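Side-chain contact in aminotransferase class-III (Sphaerobacter thermophilus DSM 20745, PDB 6K8H), which is a class-III aminotransferase, also called an omega-transaminase, with (5-hydroxy-4,6-dimethylpyridin-3-yl)methyl dihydrogen phosphate bound in its pocket: residues F123-S126 against G127-V131. Sequence-based numbering, arbitrary orientation.
Sequences FTNS and GTEAV. With PLR ((5-hydroxy-4,6-dimethylpyridin-3-yl)methyl dihydrogen phosphate), chain D.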
# COMPACT_ATOMS: atom_id res chain seq x y z
N PHE B 123 -8.43 2.79 7.42
CA PHE B 123 -7.78 1.65 6.79
C PHE B 123 -6.94 2.11 5.60
O PHE B 123 -7.28 3.07 4.90
CB PHE B 123 -8.82 0.62 6.33
CG PHE B 123 -9.63 0.07 7.47
CD1 PHE B 123 -9.11 -0.94 8.26
CD2 PHE B 123 -10.87 0.59 7.77
CE1 PHE B 123 -9.83 -1.44 9.33
CE2 PHE B 123 -11.60 0.10 8.84
CZ PHE B 123 -11.08 -0.92 9.62
N THR B 124 -5.81 1.41 5.41
CA THR B 124 -4.90 1.63 4.30
C THR B 124 -4.69 0.29 3.60
O THR B 124 -5.35 -0.70 3.95
CB THR B 124 -3.56 2.17 4.80
OG1 THR B 124 -2.92 1.16 5.58
CG2 THR B 124 -3.77 3.43 5.67
N ASN B 125 -3.77 0.23 2.64
CA ASN B 125 -3.56 -0.99 1.87
C ASN B 125 -2.29 -1.74 2.25
O ASN B 125 -1.96 -2.75 1.61
CB ASN B 125 -3.58 -0.66 0.38
CG ASN B 125 -4.85 0.04 -0.00
OD1 ASN B 125 -5.91 -0.58 -0.02
ND2 ASN B 125 -4.77 1.35 -0.23
N SER B 126 -1.56 -1.27 3.27
CA SER B 126 -0.34 -1.94 3.71
C SER B 126 0.03 -1.39 5.08
O SER B 126 -0.41 -0.30 5.47
CB SER B 126 0.81 -1.75 2.72
OG SER B 126 1.12 -0.39 2.62
N GLY B 127 0.83 -2.16 5.81
CA GLY B 127 1.42 -1.65 7.03
C GLY B 127 2.35 -0.48 6.77
O GLY B 127 2.44 0.46 7.57
N THR B 128 3.07 -0.53 5.64
CA THR B 128 3.87 0.62 5.20
C THR B 128 3.02 1.87 5.09
O THR B 128 3.41 2.95 5.56
CB THR B 128 4.52 0.31 3.86
OG1 THR B 128 5.54 -0.66 4.06
CG2 THR B 128 5.12 1.60 3.25
N GLU B 129 1.85 1.75 4.44
CA GLU B 129 0.96 2.90 4.31
C GLU B 129 0.44 3.34 5.67
O GLU B 129 0.30 4.54 5.93
CB GLU B 129 -0.21 2.58 3.38
CG GLU B 129 0.11 2.65 1.88
CD GLU B 129 -1.15 2.65 0.98
OE1 GLU B 129 -2.28 2.45 1.48
OE2 GLU B 129 -0.99 2.85 -0.25
N ALA B 130 0.13 2.39 6.55
CA ALA B 130 -0.35 2.74 7.88
C ALA B 130 0.69 3.56 8.64
O ALA B 130 0.37 4.60 9.22
CB ALA B 130 -0.71 1.47 8.65
N VAL B 131 1.95 3.11 8.61
CA VAL B 131 3.03 3.84 9.28
C VAL B 131 3.20 5.22 8.66
O VAL B 131 3.36 6.22 9.38
CB VAL B 131 4.34 3.02 9.21
CG1 VAL B 131 5.52 3.83 9.73
CG2 VAL B 131 4.18 1.71 10.01
N1 PLR D . 5.82 -2.55 10.60
C2 PLR D . 6.22 -3.74 11.05
C2A PLR D . 6.61 -3.88 12.48
C3 PLR D . 6.25 -4.84 10.18
O3 PLR D . 6.65 -6.03 10.67
C4 PLR D . 5.87 -4.68 8.83
C4A PLR D . 5.89 -5.82 7.92
C5 PLR D . 5.44 -3.42 8.40
C6 PLR D . 5.46 -2.39 9.31
C5A PLR D . 5.04 -3.16 6.97
O4P PLR D . 3.79 -3.78 6.56
P PLR D . 3.56 -4.15 5.01
O1P PLR D . 3.81 -2.88 4.27
O2P PLR D . 4.56 -5.20 4.68
O3P PLR D . 2.15 -4.63 4.89
O HOH W 1 -3.40 3.94 -1.40
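A first torsion of 63° sets S126 OG between its own backbone N and carbonyl carbon, facing the first turn of the helix, while E129 CG, anti to its carbonyl carbon (chi1 -79°), starts an extended chain that runs back to N125. S126 OG accepts from E129 N at 2.9 Å in a nearly straight bond, which makes S126 the N-cap of helix 127-142. The glutamate in turn holds the residue before the cap: E129 OE1 takes N125 N at 2.9 Å, from above the carboxylate plane, and N125 ND2 at 3.2 Å, on the syn side. Both donors come from the same face, and the second bond is the longer and more bent, with an N-H...O angle of 137°. A water joins E129 OE2 to N125 ND2, weakly at the amide end. The polar ends also cross the dimer interface: S126 OG is hydrogen-bonded to E129 OE2 of the second subunit, and E129 OE2 to S126 OG of that subunit. S126 O is gripped from opposite faces of its plane, by T124 OG1 at 2.9 Å and by A130 N at 2.9 Å, tying strand end to helix start. The helix N-terminus hydrogen-bonds the phosphate of PLR: G127 N to O3P at 2.9 Å, T128 N and T128 OG1 both to O1P. T317 OG1 of the second subunit also bonds PLR. The arrangement is a strand-to-helix turn with a side-chain-capped helix N-terminus, characteristic of the phosphate-binding site in pyridoxal-phosphate-dependent aminotransferases.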